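Local coordinates for ATP:cob(I)alamin adenosyltransferase, putative (Burkholderia thailandensis, PDB 2ZHY), which transfers the adenosyl group of ATP to the cobalt of cobalamin as a PduO-type adenosyltransferase, working as a homotrimer with ATP sites between subunits, at the interface of chains A and B. Sequence-based numbering; all coordinates share one arbitrary frame. Chains: chain A/B, ATP:cob(I)alamin adenosyltransferase, putative.

Contact 1: the interface of chains A and B. Residues chain A 89, 93, 150, 153-154; chain B 6, 8-14.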
loop_
_atom_site.group_PDB
_atom_site.type_symbol
_atom_site.label_atom_id
_atom_site.label_comp_id
_atom_site.label_asym_id
_atom_site.label_seq_id
_atom_site.Cartn_x
_atom_site.Cartn_y
_atom_site.Cartn_z
ATOM N N LEU A 89 7.964 -2.758 24.460
ATOM C CA LEU A 89 9.073 -3.334 23.705
ATOM C C LEU A 89 9.382 -4.739 24.220
ATOM O O LEU A 89 9.701 -5.644 23.445
ATOM C CB LEU A 89 10.318 -2.447 23.829
ATOM C CG LEU A 89 10.137 -0.961 23.497
ATOM C CD1 LEU A 89 11.451 -0.221 23.711
ATOM C CD2 LEU A 89 9.669 -0.805 22.056
ATOM N N ASP A 93 9.533 -8.264 22.115
ATOM C CA ASP A 93 10.717 -9.123 22.182
ATOM C C ASP A 93 10.280 -10.524 22.604
ATOM O O ASP A 93 10.773 -11.522 22.085
ATOM C CB ASP A 93 11.743 -8.590 23.190
ATOM C CG ASP A 93 12.430 -7.323 22.718
ATOM O OD1 ASP A 93 12.382 -7.024 21.505
ATOM O OD2 ASP A 93 13.033 -6.631 23.566
ATOM N N ARG A 150 11.521 2.186 17.924
ATOM C CA ARG A 150 11.966 0.876 18.396
ATOM C C ARG A 150 10.791 -0.097 18.378
ATOM O O ARG A 150 10.961 -1.291 18.125
ATOM C CB ARG A 150 12.540 0.964 19.819
ATOM C CG ARG A 150 13.803 1.814 19.941
ATOM C CD ARG A 150 14.343 1.807 21.370
ATOM N NE ARG A 150 15.007 0.548 21.707
ATOM C CZ ARG A 150 15.321 0.173 22.945
ATOM N NH1 ARG A 150 15.029 0.958 23.979
ATOM N NH2 ARG A 150 15.930 -0.989 23.153
ATOM N N ASN A 153 10.182 -1.127 14.763
ATOM C CA ASN A 153 11.352 -1.840 14.254
ATOM C C ASN A 153 11.123 -3.299 14.625
ATOM O O ASN A 153 11.313 -4.201 13.810
ATOM C CB ASN A 153 12.623 -1.332 14.935
ATOM C CG ASN A 153 13.883 -1.970 14.380
ATOM O OD1 ASN A 153 14.904 -2.057 15.076
ATOM N ND2 ASN A 153 13.832 -2.401 13.128
ATOM N N ARG A 154 10.688 -3.521 15.864
ATOM C CA ARG A 154 10.414 -4.872 16.349
ATOM C C ARG A 154 9.167 -5.464 15.706
ATOM O O ARG A 154 9.141 -6.651 15.373
ATOM C CB ARG A 154 10.256 -4.865 17.877
ATOM C CG ARG A 154 11.582 -4.750 18.607
ATOM C CD ARG A 154 11.441 -4.464 20.097
ATOM N NE ARG A 154 12.763 -4.362 20.716
ATOM C CZ ARG A 154 13.643 -3.401 20.445
ATOM N NH1 ARG A 154 13.341 -2.442 19.572
ATOM N NH2 ARG A 154 14.842 -3.421 21.013
ATOM N N SER B 6 16.253 3.555 29.030
ATOM C CA SER B 6 15.610 2.271 28.630
ATOM C C SER B 6 16.373 1.050 29.139
ATOM O O SER B 6 17.594 0.979 29.028
ATOM C CB SER B 6 15.499 2.185 27.106
ATOM O OG SER B 6 15.039 0.904 26.710
ATOM N N ILE B 8 15.728 -1.870 27.941
ATOM C CA ILE B 8 15.581 -2.843 26.862
ATOM C C ILE B 8 16.816 -2.916 25.969
ATOM O O ILE B 8 17.340 -1.891 25.531
ATOM C CB ILE B 8 14.353 -2.516 25.991
ATOM C CG1 ILE B 8 13.101 -2.408 26.871
ATOM C CG2 ILE B 8 14.165 -3.598 24.928
ATOM C CD1 ILE B 8 12.705 -3.706 27.547
ATOM N N ALA B 9 17.267 -4.139 25.702
ATOM C CA ALA B 9 18.441 -4.371 24.868
ATOM C C ALA B 9 18.267 -3.782 23.474
ATOM O O ALA B 9 17.158 -3.720 22.943
ATOM C CB ALA B 9 18.716 -5.859 24.761
ATOM N N THR B 10 19.379 -3.363 22.884
ATOM C CA THR B 10 19.374 -2.784 21.553
ATOM C C THR B 10 19.261 -3.846 20.470
ATOM O O THR B 10 19.913 -4.887 20.529
ATOM C CB THR B 10 20.666 -1.980 21.294
ATOM O OG1 THR B 10 20.680 -0.821 22.132
ATOM C CG2 THR B 10 20.750 -1.543 19.832
ATOM N N ARG B 11 18.413 -3.576 19.487
ATOM C CA ARG B 11 18.235 -4.469 18.354
ATOM C C ARG B 11 18.710 -3.712 17.127
ATOM O O ARG B 11 18.628 -2.483 17.069
ATOM C CB ARG B 11 16.768 -4.856 18.172
ATOM C CG ARG B 11 16.279 -5.960 19.096
ATOM C CD ARG B 11 14.798 -6.226 18.851
ATOM N NE ARG B 11 14.539 -6.646 17.475
ATOM C CZ ARG B 11 14.645 -7.900 17.045
ATOM N NH1 ARG B 11 15.002 -8.861 17.890
ATOM N NH2 ARG B 11 14.402 -8.195 15.773
ATOM N N THR B 12 19.219 -4.447 16.152
ATOM C CA THR B 12 19.699 -3.843 14.925
ATOM C C THR B 12 18.588 -2.995 14.301
ATOM O O THR B 12 17.493 -3.492 14.048
ATOM C CB THR B 12 20.118 -4.930 13.930
ATOM O OG1 THR B 12 21.101 -5.775 14.543
ATOM C CG2 THR B 12 20.686 -4.305 12.670
ATOM N N GLY B 13 18.873 -1.718 14.068
ATOM C CA GLY B 13 17.884 -0.831 13.474
ATOM C C GLY B 13 17.178 0.077 14.469
ATOM O O GLY B 13 16.427 0.983 14.083
ATOM N N ASP B 14 17.417 -0.154 15.756
ATOM C CA ASP B 14 16.789 0.652 16.789
ATOM C C ASP B 14 17.184 2.124 16.725
ATOM O O ASP B 14 16.451 2.989 17.217
ATOM C CB ASP B 14 17.118 0.090 18.172
ATOM C CG ASP B 14 16.141 -0.983 18.611
ATOM O OD1 ASP B 14 15.211 -1.302 17.834
ATOM O OD2 ASP B 14 16.299 -1.503 19.737
HETATM O O HOH W 1 15.142 -5.801 22.606
HETATM O O HOH W 2 15.263 -4.447 12.115
#
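Charge pairing carries this contact, centred on the carboxylate of B:Asp14. A:Arg154, its CG anti to the carbonyl carbon and its chain extended as far as NE, crosses B:Asp14 at about a right angle and grips it end-on, NH2 lying 2.7 Å from OD2 and NH1 2.8 Å from OD1. Both oxygens offer syn lone pairs, and the two flat groups are nearly coplanar. A:Arg150, bent at chi3 (75°), brings NE to OD2 of B:Asp14 from above the carboxylate plane at 3.1 Å. N-H groups of A:Arg154, A:Arg150 and the B:Arg11 backbone thus converge on this oxygen, which should favour the ionised carboxylate.

Further hydrogen bonds tie down the N-terminal segment. A:Arg150 NH1 donates to the hydroxyl OG of B:Ser6 at 2.7 Å, and NH2 meets the carbonyl O of B:Ile8 at 2.9 Å from above the carbonyl plane. Arginine suits the place because one flat group serves several acceptors along its rim. A:Asp93 OD1 braces A:Arg154 NE at 2.8 Å, while water 1 links A:Asp93 OD2 to the carbonyl O of B:Ala9.

A:Asn153 (chi1 -176°, CG anti to the backbone N) crosses B:Asp14 at about a right angle. Its amide OD1 stands 2.9 Å from B:Asp14 OD1, an acceptor pair that may suit the Mg(2+) A:Asn153 binds, unless the amide is flipped.

CD of B:Arg11 lies over one face of the A:Arg154 guanidinium, toward its rim.

The N-terminal segment of chain B thus drapes across helices 86-101 and 147-169 of chain A.

Contact 2: the interface of chains A and B. Residues chain A 129, 132-133, 136-137, 149; chain B 13, 15-16, 27-29.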
loop_
_atom_site.group_PDB
_atom_site.type_symbol
_atom_site.label_atom_id
_atom_site.label_comp_id
_atom_site.label_asym_id
_atom_site.label_seq_id
_atom_site.Cartn_x
_atom_site.Cartn_y
_atom_site.Cartn_z
ATOM N N ARG A 129 7.096 -1.042 7.951
ATOM C CA ARG A 129 8.398 -0.466 7.617
ATOM C C ARG A 129 8.185 0.955 7.081
ATOM O O ARG A 129 8.978 1.855 7.352
ATOM C CB ARG A 129 9.115 -1.307 6.562
ATOM C CG ARG A 129 9.816 -2.554 7.101
ATOM C CD ARG A 129 10.945 -2.206 8.074
ATOM N NE ARG A 129 11.674 -3.403 8.480
ATOM C CZ ARG A 129 12.446 -3.497 9.561
ATOM N NH1 ARG A 129 12.606 -2.459 10.371
ATOM N NH2 ARG A 129 13.055 -4.645 9.835
ATOM N N GLU A 132 7.619 3.165 9.793
ATOM C CA GLU A 132 8.871 3.370 10.518
ATOM C C GLU A 132 9.686 4.480 9.859
ATOM O O GLU A 132 10.281 5.310 10.543
ATOM C CB GLU A 132 9.703 2.084 10.566
ATOM C CG GLU A 132 11.053 2.271 11.244
ATOM C CD GLU A 132 11.868 0.987 11.296
ATOM O OE1 GLU A 132 11.839 0.228 10.305
ATOM O OE2 GLU A 132 12.546 0.744 12.320
ATOM N N ARG A 133 9.710 4.494 8.531
ATOM C CA ARG A 133 10.454 5.526 7.819
ATOM C C ARG A 133 9.939 6.919 8.176
ATOM O O ARG A 133 10.725 7.831 8.429
ATOM C CB ARG A 133 10.379 5.299 6.305
ATOM C CG ARG A 133 11.074 4.014 5.844
ATOM C CD ARG A 133 11.297 4.005 4.343
ATOM N NE ARG A 133 10.057 3.978 3.577
ATOM C CZ ARG A 133 9.350 2.878 3.332
ATOM N NH1 ARG A 133 9.755 1.696 3.792
ATOM N NH2 ARG A 133 8.238 2.956 2.624
ATOM N N VAL A 136 10.830 7.769 11.794
ATOM C CA VAL A 136 12.232 8.141 11.877
ATOM C C VAL A 136 12.369 9.569 11.346
ATOM O O VAL A 136 13.135 10.365 11.883
ATOM C CB VAL A 136 13.124 7.166 11.057
ATOM C CG1 VAL A 136 14.517 7.755 10.851
ATOM C CG2 VAL A 136 13.243 5.835 11.800
ATOM N N ALA A 137 11.607 9.897 10.303
ATOM C CA ALA A 137 11.660 11.240 9.721
ATOM C C ALA A 137 11.219 12.276 10.750
ATOM O O ALA A 137 11.804 13.349 10.849
ATOM C CB ALA A 137 10.762 11.322 8.485
ATOM N N ARG A 149 9.948 4.405 17.339
ATOM C CA ARG A 149 10.671 3.754 16.264
ATOM C C ARG A 149 11.134 2.359 16.664
ATOM O O ARG A 149 11.128 1.450 15.838
ATOM C CB ARG A 149 11.859 4.602 15.800
ATOM C CG ARG A 149 13.017 4.754 16.770
ATOM C CD ARG A 149 14.180 5.418 16.038
ATOM N NE ARG A 149 15.401 5.485 16.835
ATOM C CZ ARG A 149 15.674 6.443 17.712
ATOM N NH1 ARG A 149 14.812 7.432 17.911
ATOM N NH2 ARG A 149 16.806 6.407 18.402
ATOM N N GLY B 13 18.873 -1.718 14.068
ATOM C CA GLY B 13 17.884 -0.831 13.474
ATOM C C GLY B 13 17.178 0.077 14.469
ATOM O O GLY B 13 16.427 0.983 14.083
ATOM N N ASP B 15 18.332 2.413 16.113
ATOM C CA ASP B 15 18.804 3.793 16.011
ATOM C C ASP B 15 18.233 4.560 14.811
ATOM O O ASP B 15 18.645 5.689 14.537
ATOM C CB ASP B 15 20.337 3.818 15.966
ATOM C CG ASP B 15 20.897 3.282 14.661
ATOM O OD1 ASP B 15 20.178 2.546 13.949
ATOM O OD2 ASP B 15 22.069 3.591 14.354
ATOM N N GLY B 16 17.292 3.950 14.096
ATOM C CA GLY B 16 16.692 4.622 12.956
ATOM C C GLY B 16 17.404 4.427 11.630
ATOM O O GLY B 16 17.030 5.034 10.620
ATOM N N ARG B 27 20.061 6.222 7.132
ATOM C CA ARG B 27 18.880 6.456 7.939
ATOM C C ARG B 27 17.689 5.907 7.158
ATOM O O ARG B 27 17.655 5.984 5.928
ATOM C CB ARG B 27 18.712 7.950 8.228
ATOM C CG ARG B 27 17.845 8.229 9.457
ATOM C CD ARG B 27 17.911 9.691 9.864
ATOM N NE ARG B 27 17.380 10.565 8.825
ATOM C CZ ARG B 27 17.507 11.887 8.827
ATOM N NH1 ARG B 27 18.150 12.492 9.818
ATOM N NH2 ARG B 27 16.995 12.607 7.834
ATOM N N LYS B 28 16.724 5.339 7.873
ATOM C CA LYS B 28 15.562 4.737 7.238
ATOM C C LYS B 28 14.670 5.630 6.379
ATOM O O LYS B 28 13.896 5.124 5.569
ATOM C CB LYS B 28 14.733 3.994 8.294
ATOM C CG LYS B 28 15.421 2.707 8.733
ATOM C CD LYS B 28 14.715 2.001 9.877
ATOM C CE LYS B 28 15.377 0.646 10.147
ATOM N NZ LYS B 28 14.930 0.039 11.425
ATOM N N ASP B 29 14.772 6.945 6.525
ATOM C CA ASP B 29 13.949 7.820 5.693
ATOM C C ASP B 29 14.701 8.255 4.432
ATOM O O ASP B 29 14.238 9.119 3.692
ATOM C CB ASP B 29 13.471 9.054 6.472
ATOM C CG ASP B 29 14.613 9.891 7.019
ATOM O OD1 ASP B 29 14.363 11.069 7.352
ATOM O OD2 ASP B 29 15.752 9.381 7.131
HETATM O O HOH W 3 14.146 2.591 13.734
#
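Part of the intersubunit ATP site of this PduO-type enzyme lies here: helix 116-141 of chain A brings A:Arg129, A:Glu132 and A:Arg133, and loops bring B:Gly13 and B:Lys28, all ATP-binding. Lysine suits its place by length: B:Lys28 runs extended beyond CG and carries its ammonium NZ to within 2.6 Å of A:Glu132 OE2, a salt bridge made from above the carboxylate plane. NZ also donates to B:Gly13 O at 3.2 Å, from above the carbonyl plane, which helps place the ammonium. The two chains cross obliquely, CD of B:Lys28 lying 3.3 Å from the carboxylate carbon CD of A:Glu132. A:Glu132 is itself extended (chi1 177°), and OE1 receives A:Arg129 NH1 at 2.8 Å on the syn lone pair. Basic groups from different subunits therefore fix this carboxylate, probably keeping it ionised.

Around this core the contacts across are mainly van der Waals. The aliphatic part of A:Arg133 passes the carbonyl O of B:Lys28. A:Val136 sets CG1 3.6 Å from B:Arg27 CG and turns CG2 toward CA of B:Gly16, where a bare backbone admits the methyl. A:Arg149, CG in the crowded position (chi1 69°), lays NE alongside the B:Asp15-B:Gly16 peptide. Within chain B, B:Asp29 OD2 salt-bridges B:Arg27 NE.

Water 3 bridges the subunits, standing 2.8 Å from both OE2 of A:Glu132 and the carbonyl O of B:Gly13.

Contact 3: the interface of chains A and B. Residues chain A 127, 130, 133; chain B 34, 37-38, 41, 130.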
loop_
_atom_site.group_PDB
_atom_site.type_symbol
_atom_site.label_atom_id
_atom_site.label_comp_id
_atom_site.label_asym_id
_atom_site.label_seq_id
_atom_site.Cartn_x
_atom_site.Cartn_y
_atom_site.Cartn_z
ATOM N N VAL A 127 4.068 -2.194 5.366
ATOM C CA VAL A 127 3.400 -0.950 5.733
ATOM C C VAL A 127 3.992 -0.475 7.059
ATOM O O VAL A 127 4.107 0.729 7.305
ATOM C CB VAL A 127 1.864 -1.143 5.872
ATOM C CG1 VAL A 127 1.210 0.164 6.318
ATOM C CG2 VAL A 127 1.273 -1.593 4.541
ATOM N N ARG A 130 7.105 1.144 6.325
ATOM C CA ARG A 130 6.778 2.454 5.759
ATOM C C ARG A 130 6.482 3.429 6.892
ATOM O O ARG A 130 6.932 4.577 6.872
ATOM C CB ARG A 130 5.565 2.344 4.819
ATOM C CG ARG A 130 5.016 3.684 4.317
ATOM C CD ARG A 130 4.589 3.598 2.846
ATOM N NE ARG A 130 3.483 2.677 2.598
ATOM C CZ ARG A 130 2.222 2.904 2.961
ATOM N NH1 ARG A 130 1.906 4.018 3.603
ATOM N NH2 ARG A 130 1.266 2.034 2.645
ATOM N N ARG A 133 9.710 4.494 8.531
ATOM C CA ARG A 133 10.454 5.526 7.819
ATOM C C ARG A 133 9.939 6.919 8.176
ATOM O O ARG A 133 10.725 7.831 8.429
ATOM C CB ARG A 133 10.379 5.299 6.305
ATOM C CG ARG A 133 11.074 4.014 5.844
ATOM C CD ARG A 133 11.297 4.005 4.343
ATOM N NE ARG A 133 10.057 3.978 3.577
ATOM C CZ ARG A 133 9.350 2.878 3.332
ATOM N NH1 ARG A 133 9.755 1.696 3.792
ATOM N NH2 ARG A 133 8.238 2.956 2.624
ATOM N N ALA B 34 13.318 4.163 0.867
ATOM C CA ALA B 34 11.914 4.319 0.513
ATOM C C ALA B 34 11.620 3.530 -0.763
ATOM O O ALA B 34 10.590 2.868 -0.866
ATOM C CB ALA B 34 11.577 5.803 0.309
ATOM N N GLY B 37 11.696 -0.097 -0.012
ATOM C CA GLY B 37 10.479 -0.403 0.725
ATOM C C GLY B 37 9.249 -0.501 -0.166
ATOM O O GLY B 37 8.452 -1.433 -0.026
ATOM N N ASP B 38 9.087 0.448 -1.090
ATOM C CA ASP B 38 7.930 0.427 -1.987
ATOM C C ASP B 38 7.948 -0.791 -2.922
ATOM O O ASP B 38 6.894 -1.322 -3.275
ATOM C CB ASP B 38 7.854 1.717 -2.814
ATOM C CG ASP B 38 7.434 2.924 -1.985
ATOM O OD1 ASP B 38 6.916 2.741 -0.866
ATOM O OD2 ASP B 38 7.613 4.065 -2.460
ATOM N N GLU B 41 6.808 -3.541 -0.807
ATOM C CA GLU B 41 5.363 -3.439 -0.585
ATOM C C GLU B 41 4.632 -3.981 -1.800
ATOM O O GLU B 41 3.668 -4.738 -1.670
ATOM C CB GLU B 41 4.937 -1.982 -0.324
ATOM C CG GLU B 41 3.501 -1.862 0.194
ATOM C CD GLU B 41 3.105 -0.454 0.641
ATOM O OE1 GLU B 41 3.987 0.374 0.943
ATOM O OE2 GLU B 41 1.892 -0.188 0.714
ATOM N N ARG B 130 3.575 3.662 -7.514
ATOM C CA ARG B 130 4.130 4.334 -6.346
ATOM C C ARG B 130 5.620 3.995 -6.213
ATOM O O ARG B 130 6.443 4.860 -5.910
ATOM C CB ARG B 130 3.383 3.898 -5.082
ATOM C CG ARG B 130 4.008 4.395 -3.792
ATOM C CD ARG B 130 2.935 4.816 -2.785
ATOM N NE ARG B 130 2.033 3.726 -2.407
ATOM C CZ ARG B 130 2.354 2.717 -1.601
ATOM N NH1 ARG B 130 3.574 2.631 -1.074
ATOM N NH2 ARG B 130 1.440 1.808 -1.289
HETATM O O HOH W 4 6.709 0.944 1.208
#
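Three guanidinium groups shape this contact. That of A:Arg133 is loosely flanked, CA of A:Arg130 over one face and, farther off, the backbone O of B:Ala34 over the other, both toward the rim, with water 4 in plane at the edge. The guanidinium of A:Arg130 has the carboxylate of B:Glu41 at its edge, nearly coplanar with it, whereas B:Arg130 points its own edge at that carboxylate from above.

A:Arg130, bent at chi2 and chi3, binds side-on: NE meets B:Glu41 OE1 at 2.9 Å and NH2 meets OE2 at 3.0 Å, in nearly straight bonds to syn lone pairs. B:Arg130 binds end-on, NH1 to OE1 of B:Glu41 at 3.1 Å and NH2 to OE2 at 2.9 Å. Each carboxylate oxygen thus accepts one N-H from each arginine. Glutamate suits the role, since its extended chain presents both oxygens between two guanidinium groups that would probably repel each other without it; they in turn probably stabilise its ionised form.

Water 4 completes the network, bonding A:Arg133 NH2 at 2.9 Å, B:Asp38 OD1 at 2.8 Å and B:Glu41 OE1. Alongside it runs a longer salt bridge, A:Arg133 NH2 to B:Asp38 OD1 at 3.7 Å, the two planes almost perpendicular (83°). B:Asp38 OD1 also lies 3.3 Å from B:Arg130 NH1. The small B:Ala34 and B:Gly37 let A:Arg133 lie close along their helix.

Helix 116-141 of chain A here packs against helix 31-50 of chain B, with B:Arg130 contributed by chain B's own helix 116-139.

The three contacts form a continuous strip along one subunit boundary of the homotrimer. Contact 1 lies about 12 Å from contact 2, and contact 2 about 11 Å from contact 3, measured between the centres of their C-alpha atoms; contacts 1 and 3 are about 20 Å apart. B:Gly13 joins contacts 1 and 2, A:Arg133 joins contacts 2 and 3, and both residues bind ATP. Helix 147-169 of chain A serves contacts 1 and 2, and helix 116-141 serves contacts 2 and 3. This suggests that trimer assembly is coupled to formation of the nucleotide site, to which both neighbours contribute residues.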